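Local coordinates for putative redox protein (Lactobacillus casei, PDB 2QL8), which is a putative redox protein of the OsmC/Ohr family, so probably reduces peroxides with the help of cysteine thiols, although its own substrate is not established, at residues T13-I17 / A26-G30; L60-L64 / H75-V81; V67-L73 / F113-I117; F94-V100 / N132-V138. One frame throughout, in Å; residues are numbered along the deposited sequence. Where two conformers were deposited one is given.

Contact 1: residues T13-I17 / A26-G30. With EDO (1,2-ethanediol), chain D.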
loop_
_atom_site.group_PDB
_atom_site.type_symbol
_atom_site.label_atom_id
_atom_site.label_comp_id
_atom_site.label_asym_id
_atom_site.label_seq_id
_atom_site.Cartn_x
_atom_site.Cartn_y
_atom_site.Cartn_z
ATOM N N THR A 13 11.749 0.103 -10.326
ATOM C CA THR A 13 10.790 1.185 -10.123
ATOM C C THR A 13 9.509 0.893 -10.881
ATOM O O THR A 13 9.515 0.210 -11.913
ATOM C CB THR A 13 11.316 2.566 -10.614
ATOM O OG1 THR A 13 11.448 2.563 -12.043
ATOM C CG2 THR A 13 12.650 2.935 -9.955
ATOM N N THR A 14 8.396 1.419 -10.354
ATOM C CA THR A 14 7.106 1.346 -11.018
ATOM C C THR A 14 6.365 2.649 -10.731
ATOM O O THR A 14 6.799 3.481 -9.917
ATOM C CB THR A 14 6.278 0.112 -10.537
ATOM O OG1 THR A 14 5.129 -0.043 -11.361
ATOM C CG2 THR A 14 5.850 0.232 -9.068
ATOM N N THR A 15 5.247 2.820 -11.420
ATOM C CA THR A 15 4.378 3.964 -11.203
ATOM C C THR A 15 2.918 3.483 -11.190
ATOM O O THR A 15 2.580 2.481 -11.834
ATOM C CB THR A 15 4.580 5.120 -12.228
ATOM O OG1 THR A 15 4.036 4.706 -13.491
ATOM C CG2 THR A 15 6.027 5.549 -12.369
ATOM N N ALA A 16 2.081 4.248 -10.487
ATOM C CA ALA A 16 0.633 4.013 -10.394
ATOM C C ALA A 16 -0.069 5.360 -10.546
ATOM O O ALA A 16 0.383 6.371 -9.992
ATOM C CB ALA A 16 0.268 3.398 -9.064
ATOM N N ILE A 17 -1.183 5.369 -11.283
ATOM C CA ILE A 17 -1.949 6.588 -11.509
ATOM C C ILE A 17 -3.413 6.397 -11.110
ATOM O O ILE A 17 -4.009 5.330 -11.391
ATOM C CB ILE A 17 -1.835 7.039 -12.983
ATOM C CG1 ILE A 17 -0.376 7.373 -13.336
ATOM C CG2 ILE A 17 -2.796 8.214 -13.266
ATOM C CD1 ILE A 17 -0.095 7.703 -14.849
ATOM N N ALA A 26 -7.782 2.779 -10.951
ATOM C CA ALA A 26 -6.366 3.100 -10.730
ATOM C C ALA A 26 -5.592 2.106 -11.573
ATOM O O ALA A 26 -6.064 0.982 -11.802
ATOM C CB ALA A 26 -5.993 2.957 -9.244
ATOM N N TYR A 27 -4.438 2.523 -12.082
ATOM C CA TYR A 27 -3.663 1.639 -12.930
ATOM C C TYR A 27 -2.178 1.871 -12.888
ATOM O O TYR A 27 -1.694 2.921 -12.579
ATOM C CB TYR A 27 -4.142 1.739 -14.388
ATOM C CG TYR A 27 -3.946 3.110 -15.019
ATOM C CD1 TYR A 27 -4.864 4.110 -14.823
ATOM C CD2 TYR A 27 -2.827 3.389 -15.793
ATOM C CE1 TYR A 27 -4.685 5.367 -15.418
ATOM C CE2 TYR A 27 -2.635 4.616 -16.359
ATOM C CZ TYR A 27 -3.583 5.610 -16.177
ATOM O OH TYR A 27 -3.387 6.847 -16.804
ATOM N N ILE A 28 -1.488 0.793 -13.208
ATOM C CA ILE A 28 -0.056 0.802 -13.477
ATOM C C ILE A 28 0.084 1.007 -14.988
ATOM O O ILE A 28 -0.403 0.191 -15.765
ATOM C CB ILE A 28 0.590 -0.565 -13.107
ATOM C CG1 ILE A 28 0.291 -0.973 -11.649
ATOM C CG2 ILE A 28 2.095 -0.579 -13.397
ATOM C CD1 ILE A 28 0.707 0.067 -10.606
ATOM N N PRO A 29 0.725 2.101 -15.403
ATOM C CA PRO A 29 0.940 2.288 -16.853
ATOM C C PRO A 29 1.674 1.073 -17.411
ATOM O O PRO A 29 2.701 0.662 -16.847
ATOM C CB PRO A 29 1.802 3.546 -16.907
ATOM C CG PRO A 29 1.383 4.329 -15.712
ATOM C CD PRO A 29 1.176 3.273 -14.634
ATOM N N GLY A 30 1.129 0.500 -18.487
ATOM C CA GLY A 30 1.708 -0.711 -19.065
ATOM C C GLY A 30 1.306 -1.994 -18.359
ATOM O O GLY A 30 1.726 -3.081 -18.772
HETATM C C1 EDO D . -2.512 1.341 -19.027
HETATM O O1 EDO D . -1.197 1.709 -19.375
HETATM C C2 EDO D . -2.518 -0.111 -18.556
HETATM O O2 EDO D . -3.152 -0.181 -17.278
#
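Two backbone hydrogen bonds tie Ile17 to Tyr27 in both directions: Ile17 N donates to Tyr27 O at 2.8 Å, and Tyr27 N donates to Ile17 O at 2.9 Å. Both are nearly straight, and together they make one antiparallel hydrogen-bonded pair. Further along, Gly30 N donates to O1 of an ethanediol, probably a crystallisation additive, at 2.8 Å. Weaker CA-H...O contacts extend the pairing, from Ala26 CA to Ile17 O (3.3 Å), from Ala16 CA to Tyr27 O (3.4 Å) and from Ile28 CA to Thr15 O (3.5 Å). Regular pairing ends after Tyr27: Pro29, with no N-H, sets its CD 3.2 Å from Thr15 O, which is left without a partner. Ile17 CB lies over one face of the Tyr27 ring, 4.2 Å from its centroid, a CH-pi contact, while Ile17 CD1 meets Pro29 CG at 3.8 Å. Ile28 CD1 rests 3.7 Å from Ala16 CB. Residues 13-17 also form an antiparallel ladder with a strand of the second subunit, and Ala16 and Ile28 pack on its Gly53 and Gln50. This is a short beta hairpin near the N-terminus, whose first strand joins the sheet across the dimer interface.

Contact 2: residues L60-L64 / H75-V81. With BEZ (benzoic acid), chain C.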
loop_
_atom_site.group_PDB
_atom_site.type_symbol
_atom_site.label_atom_id
_atom_site.label_comp_id
_atom_site.label_asym_id
_atom_site.label_seq_id
_atom_site.Cartn_x
_atom_site.Cartn_y
_atom_site.Cartn_z
ATOM N N LEU A 60 5.014 -9.257 3.043
ATOM C CA LEU A 60 5.323 -10.071 4.194
ATOM C C LEU A 60 5.537 -11.528 3.786
ATOM O O LEU A 60 6.473 -12.195 4.253
ATOM C CB LEU A 60 4.249 -9.968 5.270
ATOM C CG LEU A 60 4.317 -8.750 6.197
ATOM C CD1 LEU A 60 2.953 -8.575 6.973
ATOM C CD2 LEU A 60 5.546 -8.741 7.128
ATOM N N GLU A 61 4.654 -12.015 2.910
ATOM C CA GLU A 61 4.709 -13.398 2.458
ATOM C C GLU A 61 6.020 -13.658 1.678
ATOM O O GLU A 61 6.673 -14.701 1.858
ATOM C CB GLU A 61 3.462 -13.741 1.642
ATOM C CG GLU A 61 3.416 -15.209 1.108
ATOM C CD GLU A 61 3.077 -16.250 2.158
ATOM O OE1 GLU A 61 3.223 -15.975 3.376
ATOM O OE2 GLU A 61 2.673 -17.371 1.700
ATOM N N ALA A 62 6.411 -12.717 0.815
ATOM C CA ALA A 62 7.686 -12.815 0.063
ATOM C C ALA A 62 8.865 -12.827 1.012
ATOM O O ALA A 62 9.844 -13.577 0.839
ATOM C CB ALA A 62 7.837 -11.674 -0.952
ATOM N N THR A 63 8.798 -11.970 2.025
ATOM C CA THR A 63 9.886 -11.890 3.001
ATOM C C THR A 63 9.983 -13.215 3.786
ATOM O O THR A 63 11.072 -13.744 4.001
ATOM C CB THR A 63 9.732 -10.687 3.981
ATOM O OG1 THR A 63 9.460 -9.498 3.254
ATOM C CG2 THR A 63 10.967 -10.490 4.888
ATOM N N LEU A 64 8.821 -13.738 4.151
ATOM C CA LEU A 64 8.722 -14.991 4.903
ATOM C C LEU A 64 9.295 -16.147 4.072
ATOM O O LEU A 64 10.040 -16.969 4.581
ATOM C CB LEU A 64 7.268 -15.268 5.283
ATOM C CG LEU A 64 6.973 -16.514 6.135
ATOM C CD1 LEU A 64 7.835 -16.555 7.385
ATOM C CD2 LEU A 64 5.430 -16.535 6.434
ATOM N N HIS A 75 8.188 -23.748 1.689
ATOM C CA HIS A 75 7.307 -22.586 1.926
ATOM C C HIS A 75 5.972 -23.085 2.469
ATOM O O HIS A 75 5.188 -23.720 1.739
ATOM C CB HIS A 75 7.111 -21.797 0.638
ATOM C CG HIS A 75 6.250 -20.583 0.800
ATOM N ND1 HIS A 75 6.349 -19.731 1.887
ATOM C CD2 HIS A 75 5.282 -20.070 0.000
ATOM C CE1 HIS A 75 5.479 -18.743 1.737
ATOM N NE2 HIS A 75 4.830 -18.925 0.597
ATOM N N THR A 76 5.725 -22.827 3.742
ATOM C CA THR A 76 4.460 -23.199 4.373
ATOM C C THR A 76 3.802 -21.989 5.091
ATOM O O THR A 76 2.838 -22.151 5.832
ATOM C CB THR A 76 4.694 -24.330 5.384
ATOM O OG1 THR A 76 5.513 -23.846 6.466
ATOM C CG2 THR A 76 5.360 -25.521 4.684
ATOM N N GLY A 77 4.310 -20.780 4.846
ATOM C CA GLY A 77 3.805 -19.598 5.505
ATOM C C GLY A 77 2.596 -18.997 4.785
ATOM O O GLY A 77 2.388 -19.232 3.600
ATOM N N ALA A 78 1.806 -18.227 5.530
ATOM C CA ALA A 78 0.678 -17.459 4.990
ATOM C C ALA A 78 0.536 -16.204 5.804
ATOM O O ALA A 78 0.829 -16.173 7.023
ATOM C CB ALA A 78 -0.608 -18.276 5.009
ATOM N N VAL A 79 0.051 -15.142 5.144
ATOM C CA VAL A 79 -0.144 -13.847 5.810
ATOM C C VAL A 79 -1.555 -13.333 5.489
ATOM O O VAL A 79 -1.982 -13.368 4.332
ATOM C CB VAL A 79 0.928 -12.809 5.353
ATOM C CG1 VAL A 79 0.720 -11.455 6.039
ATOM C CG2 VAL A 79 2.359 -13.370 5.603
ATOM N N ARG A 80 -2.218 -12.827 6.521
ATOM C CA ARG A 80 -3.494 -12.135 6.399
ATOM C C ARG A 80 -3.340 -10.753 6.991
ATOM O O ARG A 80 -2.820 -10.600 8.089
ATOM C CB ARG A 80 -4.575 -12.908 7.178
ATOM C CG ARG A 80 -5.904 -12.165 7.143
ATOM C CD ARG A 80 -7.028 -13.087 7.589
ATOM N NE ARG A 80 -6.933 -13.423 8.996
ATOM C CZ ARG A 80 -7.909 -14.073 9.642
ATOM N NH1 ARG A 80 -8.995 -14.442 8.965
ATOM N NH2 ARG A 80 -7.804 -14.374 10.941
ATOM N N VAL A 81 -3.800 -9.725 6.275
ATOM C CA VAL A 81 -3.726 -8.366 6.762
ATOM C C VAL A 81 -5.147 -7.819 6.808
ATOM O O VAL A 81 -5.859 -7.843 5.798
ATOM C CB VAL A 81 -2.810 -7.475 5.856
ATOM C CG1 VAL A 81 -2.898 -5.998 6.252
ATOM C CG2 VAL A 81 -1.354 -8.006 5.880
HETATM C C BEZ C . 14.741 -9.885 2.339
HETATM O O1 BEZ C . 15.810 -10.495 1.966
HETATM O O2 BEZ C . 14.733 -9.268 3.332
HETATM C C1 BEZ C . 13.496 -9.826 1.521
HETATM C C2 BEZ C . 13.362 -10.754 0.474
HETATM C C3 BEZ C . 12.213 -10.714 -0.315
HETATM C C4 BEZ C . 11.226 -9.755 -0.049
HETATM C C5 BEZ C . 11.383 -8.833 0.996
HETATM C C6 BEZ C . 12.478 -8.849 1.798
#
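Leu60 reaches from its helix onto Val79, its CD1 lying 3.8 Å from Val79 CG1, with Val81 CG2 at the margin, 4.5 Å from the same CD1. One turn further on, Leu64 repeats the approach over Gly77: Leu64 CD2 comes to 3.6 Å from Gly77 CA. A side chain on Gly77 would collide with that methyl, so the bare backbone is what allows the leucine in so close. Between the two leucines Glu61 also points at the strand. Its OE1 is 3.5 Å from Val79 CG2, and its OE2 lies 2.7 Å from Gly77 O and accepts a weak hydrogen bond from His75 NE2 (2.9 Å). The imidazole's firmer partner is Glu68, bonded to ND1; NE2 is also bonded to Glu20 O of the second subunit. The axes of 60-64 and 77-81 come within 8.0 Å and run nearly antiparallel, 159° between their directions. Elsewhere on the helix, Ala62 and Thr63 line a benzoic acid pocket with Ala66, Arg120 and Pro122, and Thr63 OG1 is 3.0 Å from BEZ C5. Helix 48-70 thus has one side buried on the sheet and another bordering the pocket, the helix-on-sheet layer of the OsmC-like alpha+beta fold, whose strand 77-88 also pairs, antiparallel, with a strand of the second subunit, so the sheet runs on across the interface.

Contact 3: residues V67-L73 / F113-I117. With EDO (1,2-ethanediol), chain E.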
loop_
_atom_site.group_PDB
_atom_site.type_symbol
_atom_site.label_atom_id
_atom_site.label_comp_id
_atom_site.label_asym_id
_atom_site.label_seq_id
_atom_site.Cartn_x
_atom_site.Cartn_y
_atom_site.Cartn_z
ATOM N N VAL A 67 13.046 -15.956 4.260
ATOM C CA VAL A 67 13.474 -16.433 5.578
ATOM C C VAL A 67 13.424 -17.958 5.676
ATOM O O VAL A 67 14.388 -18.593 6.111
ATOM C CB VAL A 67 12.717 -15.727 6.734
ATOM C CG1 VAL A 67 12.964 -16.426 8.096
ATOM C CG2 VAL A 67 13.078 -14.226 6.770
ATOM N N GLU A 68 12.330 -18.532 5.227
ATOM C CA GLU A 68 12.174 -19.975 5.206
ATOM C C GLU A 68 13.320 -20.615 4.433
ATOM O O GLU A 68 13.943 -21.579 4.892
ATOM C CB GLU A 68 10.838 -20.373 4.575
ATOM C CG GLU A 68 9.629 -20.125 5.449
ATOM C CD GLU A 68 8.340 -20.241 4.662
ATOM O OE1 GLU A 68 8.321 -19.742 3.513
ATOM O OE2 GLU A 68 7.386 -20.844 5.190
ATOM N N LYS A 69 13.612 -20.058 3.265
ATOM C CA LYS A 69 14.684 -20.600 2.403
ATOM C C LYS A 69 16.065 -20.484 3.052
ATOM O O LYS A 69 16.869 -21.402 2.966
ATOM C CB LYS A 69 14.689 -20.000 0.996
ATOM C CG LYS A 69 13.528 -20.456 0.150
ATOM C CD LYS A 69 13.566 -19.790 -1.208
ATOM C CE LYS A 69 12.250 -20.004 -1.967
ATOM N NZ LYS A 69 12.358 -20.941 -3.106
ATOM N N GLU A 70 16.333 -19.381 3.733
ATOM C CA GLU A 70 17.585 -19.208 4.467
ATOM C C GLU A 70 17.740 -20.270 5.578
ATOM O O GLU A 70 18.867 -20.627 5.956
ATOM C CB GLU A 70 17.662 -17.794 5.094
ATOM C CG GLU A 70 17.930 -16.738 4.066
ATOM C CD GLU A 70 17.810 -15.300 4.544
ATOM O OE1 GLU A 70 17.564 -15.108 5.725
ATOM O OE2 GLU A 70 18.020 -14.372 3.714
ATOM N N HIS A 71 16.613 -20.741 6.112
ATOM C CA HIS A 71 16.565 -21.816 7.113
ATOM C C HIS A 71 16.456 -23.238 6.527
ATOM O O HIS A 71 16.336 -24.219 7.265
ATOM C CB HIS A 71 15.417 -21.534 8.070
ATOM C CG HIS A 71 15.691 -20.405 9.001
ATOM N ND1 HIS A 71 16.203 -20.576 10.270
ATOM C CD2 HIS A 71 15.497 -19.073 8.850
ATOM C CE1 HIS A 71 16.336 -19.391 10.848
ATOM N NE2 HIS A 71 15.920 -18.464 10.005
ATOM N N GLY A 72 16.488 -23.343 5.204
ATOM C CA GLY A 72 16.413 -24.643 4.526
ATOM C C GLY A 72 15.051 -25.312 4.511
ATOM O O GLY A 72 14.952 -26.532 4.373
ATOM N N LEU A 73 13.982 -24.515 4.654
ATOM C CA LEU A 73 12.631 -25.015 4.849
ATOM C C LEU A 73 11.798 -24.749 3.601
ATOM O O LEU A 73 12.009 -23.782 2.873
ATOM C CB LEU A 73 11.986 -24.382 6.064
ATOM C CG LEU A 73 12.665 -24.525 7.406
ATOM C CD1 LEU A 73 11.828 -23.816 8.444
ATOM C CD2 LEU A 73 12.870 -26.012 7.725
ATOM N N PHE A 113 10.235 -16.294 13.170
ATOM C CA PHE A 113 10.183 -15.915 11.738
ATOM C C PHE A 113 9.369 -14.634 11.586
ATOM O O PHE A 113 9.675 -13.812 10.721
ATOM C CB PHE A 113 9.575 -17.031 10.885
ATOM C CG PHE A 113 10.470 -18.214 10.666
ATOM C CD1 PHE A 113 11.717 -18.347 11.255
ATOM C CD2 PHE A 113 10.022 -19.215 9.820
ATOM C CE1 PHE A 113 12.483 -19.491 10.986
ATOM C CE2 PHE A 113 10.802 -20.364 9.558
ATOM C CZ PHE A 113 12.030 -20.465 10.122
ATOM N N THR A 114 8.311 -14.487 12.381
ATOM C CA THR A 114 7.461 -13.265 12.317
ATOM C C THR A 114 8.277 -12.042 12.705
ATOM O O THR A 114 8.197 -11.010 12.043
ATOM C CB THR A 114 6.163 -13.404 13.161
ATOM O OG1 THR A 114 5.445 -14.576 12.759
ATOM C CG2 THR A 114 5.266 -12.185 13.026
ATOM N N ASN A 115 9.066 -12.152 13.771
ATOM C CA ASN A 115 9.951 -11.077 14.178
ATOM C C ASN A 115 10.945 -10.734 13.058
ATOM O O ASN A 115 11.226 -9.531 12.826
ATOM C CB ASN A 115 10.697 -11.389 15.485
ATOM C CG ASN A 115 9.780 -11.519 16.680
ATOM O OD1 ASN A 115 8.663 -11.002 16.697
ATOM N ND2 ASN A 115 10.270 -12.203 17.729
ATOM N N GLU A 116 11.506 -11.765 12.414
ATOM C CA GLU A 116 12.477 -11.587 11.332
ATOM C C GLU A 116 11.842 -10.786 10.194
ATOM O O GLU A 116 12.430 -9.845 9.676
ATOM C CB GLU A 116 12.979 -12.930 10.743
ATOM C CG GLU A 116 14.141 -13.629 11.508
ATOM C CD GLU A 116 14.828 -14.682 10.654
ATOM O OE1 GLU A 116 15.502 -14.341 9.635
ATOM O OE2 GLU A 116 14.643 -15.865 10.987
ATOM N N ILE A 117 10.633 -11.218 9.770
ATOM C CA ILE A 117 9.990 -10.591 8.601
ATOM C C ILE A 117 9.507 -9.171 8.938
ATOM O O ILE A 117 9.532 -8.271 8.104
ATOM C CB ILE A 117 8.920 -11.460 7.897
ATOM C CG1 ILE A 117 7.595 -11.534 8.682
ATOM C CG2 ILE A 117 9.475 -12.875 7.518
ATOM C CD1 ILE A 117 6.507 -12.371 7.984
HETATM C C1 EDO E . 14.061 -23.186 12.053
HETATM O O1 EDO E . 15.317 -22.893 11.472
HETATM C C2 EDO E . 14.294 -23.920 13.334
HETATM O O2 EDO E . 14.907 -25.173 12.998
HETATM O O HOH W 1 17.062 -16.111 8.191
#
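The ring of Phe113 is the bump here, and the hollow it enters is built by the last turn of helix 48-70 and the chain just after it. Val67 makes the floor: its CG1 lies over one face of the ring, 4.1 Å from the centroid in a CH-pi contact. Leu73 closes the rim, with CD1 near the ring plane and 3.8 Å from Phe113 CZ, and Glu68 CG adds a looser wall 4.3 Å from Phe113 CE2. The His71 ring sits obliquely beside the phenyl, its centroid 4.7 Å from that of Phe113 and the planes at 45°. One turn along the second helix, Ile117 fits its CG2 against Val67 CG2 at 3.9 Å, so Val67 is wedged between two side chains of that helix. On the outer side Glu116 spans the gap: His71 NE2 donates to Glu116 OE2 at 3.1 Å, and a water donates both to Glu116 OE1 (2.8 Å) and to Glu70 OE1 (2.7 Å), bridging two like charges. Glu70 has stronger partners in salt bridges to Arg120 and to Arg89 of the second subunit, both pocket residues for benzoic acid. With Gly72 at positive phi and Leu73 N bonded to Glu68 O (2.9 Å), the chain turns back so that Leu73 meets the ring edge: packing of helices 48-70 and 107-120 at the Schellman-capped C-terminus of the former.

Contact 4: residues F94-V100 / N132-V138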
loop_
_atom_site.group_PDB
_atom_site.type_symbol
_atom_site.label_atom_id
_atom_site.label_comp_id
_atom_site.label_asym_id
_atom_site.label_seq_id
_atom_site.Cartn_x
_atom_site.Cartn_y
_atom_site.Cartn_z
ATOM N N PHE A 94 -6.179 4.971 8.631
ATOM C CA PHE A 94 -6.236 3.530 8.472
ATOM C C PHE A 94 -5.482 2.873 9.638
ATOM O O PHE A 94 -4.425 3.368 10.086
ATOM C CB PHE A 94 -5.576 3.056 7.176
ATOM C CG PHE A 94 -6.282 3.432 5.910
ATOM C CD1 PHE A 94 -7.523 4.079 5.876
ATOM C CD2 PHE A 94 -5.682 3.144 4.705
ATOM C CE1 PHE A 94 -8.109 4.391 4.680
ATOM C CE2 PHE A 94 -6.281 3.506 3.493
ATOM C CZ PHE A 94 -7.489 4.145 3.510
ATOM N N LEU A 95 -6.025 1.743 10.090
ATOM C CA LEU A 95 -5.326 0.832 11.015
ATOM C C LEU A 95 -4.991 -0.433 10.256
ATOM O O LEU A 95 -5.759 -0.875 9.411
ATOM C CB LEU A 95 -6.219 0.454 12.210
ATOM C CG LEU A 95 -6.781 1.621 13.040
ATOM C CD1 LEU A 95 -7.786 1.024 14.060
ATOM C CD2 LEU A 95 -5.741 2.496 13.720
ATOM N N VAL A 96 -3.825 -1.015 10.554
ATOM C CA VAL A 96 -3.348 -2.182 9.838
ATOM C C VAL A 96 -2.878 -3.253 10.844
ATOM O O VAL A 96 -2.101 -2.962 11.775
ATOM C CB VAL A 96 -2.140 -1.821 8.937
ATOM C CG1 VAL A 96 -1.633 -3.077 8.181
ATOM C CG2 VAL A 96 -2.495 -0.635 7.975
ATOM N N HIS A 97 -3.407 -4.454 10.687
ATOM C CA HIS A 97 -3.043 -5.574 11.568
ATOM C C HIS A 97 -2.696 -6.804 10.738
ATOM O O HIS A 97 -3.552 -7.305 9.982
ATOM C CB HIS A 97 -4.179 -5.914 12.547
ATOM C CG HIS A 97 -3.787 -7.004 13.495
ATOM N ND1 HIS A 97 -2.843 -6.815 14.483
ATOM C CD2 HIS A 97 -4.198 -8.290 13.587
ATOM C CE1 HIS A 97 -2.702 -7.951 15.159
ATOM N NE2 HIS A 97 -3.496 -8.860 14.621
ATOM N N ALA A 98 -1.443 -7.286 10.858
ATOM C CA ALA A 98 -1.011 -8.440 10.089
ATOM C C ALA A 98 -0.977 -9.677 11.013
ATOM O O ALA A 98 -0.597 -9.582 12.184
ATOM C CB ALA A 98 0.390 -8.206 9.485
ATOM N N GLN A 99 -1.360 -10.808 10.435
ATOM C CA GLN A 99 -1.283 -12.106 11.100
ATOM C C GLN A 99 -0.445 -13.025 10.238
ATOM O O GLN A 99 -0.688 -13.169 9.036
ATOM C CB GLN A 99 -2.693 -12.679 11.304
ATOM C CG GLN A 99 -3.501 -11.914 12.324
ATOM C CD GLN A 99 -4.867 -12.496 12.502
ATOM O OE1 GLN A 99 -5.451 -12.993 11.548
ATOM N NE2 GLN A 99 -5.363 -12.470 13.721
ATOM N N VAL A 100 0.513 -13.702 10.874
ATOM C CA VAL A 100 1.459 -14.549 10.161
ATOM C C VAL A 100 1.355 -15.962 10.746
ATOM O O VAL A 100 1.412 -16.146 11.958
ATOM C CB VAL A 100 2.906 -14.029 10.325
ATOM C CG1 VAL A 100 3.905 -14.988 9.609
ATOM C CG2 VAL A 100 3.015 -12.566 9.798
ATOM N N ASN A 132 -0.037 2.883 13.933
ATOM C CA ASN A 132 -1.293 2.281 13.486
ATOM C C ASN A 132 -1.154 0.837 12.993
ATOM O O ASN A 132 -2.090 0.247 12.503
ATOM C CB ASN A 132 -1.943 3.145 12.374
ATOM C CG ASN A 132 -2.520 4.442 12.905
ATOM O OD1 ASN A 132 -2.196 4.878 14.029
ATOM N ND2 ASN A 132 -3.307 5.109 12.078
ATOM N N TYR A 133 0.040 0.269 13.132
ATOM C CA TYR A 133 0.360 -1.039 12.585
ATOM C C TYR A 133 0.806 -1.988 13.680
ATOM O O TYR A 133 1.724 -1.676 14.432
ATOM C CB TYR A 133 1.498 -0.859 11.571
ATOM C CG TYR A 133 2.098 -2.147 11.028
ATOM C CD1 TYR A 133 1.320 -3.198 10.586
ATOM C CD2 TYR A 133 3.473 -2.255 10.911
ATOM C CE1 TYR A 133 1.905 -4.363 10.069
ATOM C CE2 TYR A 133 4.052 -3.390 10.433
ATOM C CZ TYR A 133 3.289 -4.446 10.015
ATOM O OH TYR A 133 3.894 -5.585 9.494
ATOM N N THR A 134 0.168 -3.146 13.681
ATOM C CA THR A 134 0.497 -4.262 14.578
ATOM C C THR A 134 0.627 -5.554 13.789
ATOM O O THR A 134 0.046 -5.713 12.710
ATOM C CB THR A 134 -0.591 -4.391 15.693
ATOM O OG1 THR A 134 -1.890 -4.412 15.102
ATOM C CG2 THR A 134 -0.490 -3.223 16.662
ATOM N N ILE A 135 1.376 -6.509 14.368
ATOM C CA ILE A 135 1.620 -7.783 13.744
ATOM C C ILE A 135 1.637 -8.858 14.836
ATOM O O ILE A 135 2.149 -8.608 15.935
ATOM C CB ILE A 135 2.937 -7.770 12.877
ATOM C CG1 ILE A 135 3.117 -9.077 12.130
ATOM C CG2 ILE A 135 4.152 -7.400 13.704
ATOM C CD1 ILE A 135 4.173 -9.020 11.019
ATOM N N GLU A 136 1.111 -10.019 14.504
ATOM C CA GLU A 136 1.098 -11.146 15.430
ATOM C C GLU A 136 1.271 -12.463 14.670
ATOM O O GLU A 136 0.999 -12.558 13.487
ATOM C CB GLU A 136 -0.195 -11.162 16.247
ATOM C CG GLU A 136 -1.370 -11.538 15.463
ATOM C CD GLU A 136 -2.651 -11.745 16.313
ATOM O OE1 GLU A 136 -2.599 -12.276 17.447
ATOM O OE2 GLU A 136 -3.723 -11.414 15.808
ATOM N N THR A 137 1.661 -13.505 15.422
ATOM C CA THR A 137 1.787 -14.859 14.945
ATOM C C THR A 137 0.567 -15.621 15.409
ATOM O O THR A 137 0.167 -15.490 16.553
ATOM C CB THR A 137 3.063 -15.520 15.522
ATOM O OG1 THR A 137 4.194 -14.665 15.273
ATOM C CG2 THR A 137 3.264 -16.899 14.907
ATOM N N VAL A 138 0.004 -16.390 14.491
ATOM C CA VAL A 138 -1.172 -17.217 14.737
ATOM C C VAL A 138 -0.941 -18.636 14.243
ATOM O O VAL A 138 -0.054 -18.911 13.445
ATOM C CB VAL A 138 -2.422 -16.601 14.072
ATOM C CG1 VAL A 138 -2.641 -15.185 14.615
ATOM C CG2 VAL A 138 -2.315 -16.650 12.523
HETATM O O HOH W 2 -3.127 -1.942 14.482
#
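Every second backbone N and O along these neighbouring strands faces its partner. Val96 N and Ala98 N donate to Asn132 O (2.9 Å) and Thr134 O (2.8 Å), and Val100 N donates to Glu136 O (2.9 Å). In return Thr134 N reaches Val96 O at 3.0 Å, Glu136 N reaches Ala98 O at 2.9 Å and Val138 N reaches Val100 O at 2.9 Å. The alternate amides of strand 91-102 turn the other way, where Leu95, His97 and Gln99 pair with strand 77-88. Asn132 extends the pattern, its ND2 donating to Phe94 O at 2.9 Å. On the face bearing His97, Gln99, Thr134 and Glu136 the side chains are linked: His97 ND1 pairs with Thr134 OG1 at 2.7 Å, His97 NE2 donates to Glu136 OE2 at 2.8 Å, and Gln99 NE2 donates to that same OE2 at 2.9 Å. Gln99 OE1 is met by Arg80. A water donates to Val96 O (3.1 Å) and is bonded to Thr134 OG1 (2.8 Å). The other face is mostly apolar: Ala98 CB touches Ile135 CG1 at 3.9 Å and Val96 CG1 touches Tyr133 CD1 at 3.8 Å, while Tyr133 OH finds Ser124 and Thr137 OG1 finds Thr114. Helices 107-120 and 122-127 lie between the strands in sequence, and Val100 and Ile135 pack on the former: a parallel pair joined by a helical crossover, a beta-alpha-beta arrangement within the OsmC-like fold.

How the contacts relate
Contact 1 comes first along the chain and stands apart, its centre 24 to 31 Å from the others, out on the N-terminal hairpin. Contacts 2, 3 and 4 form one connected body within the OsmC-like region. Contacts 2 and 3 share helix 48-70, with centres 10 Å apart, and their segments alternate in sequence. Contact 2 closes before contact 4 opens, yet their centres are 13 Å apart. The two join through neighbouring strands 77-88 and 91-102. Contacts 3 and 4 alternate as well and meet where helix 107-120 lies on the sheet. Contacts 1, 2 and 4 touch the second subunit, and contact 3 reaches it through Glu70, so the hairpin, the sheet and helix 48-70 all take part in the dimer interface.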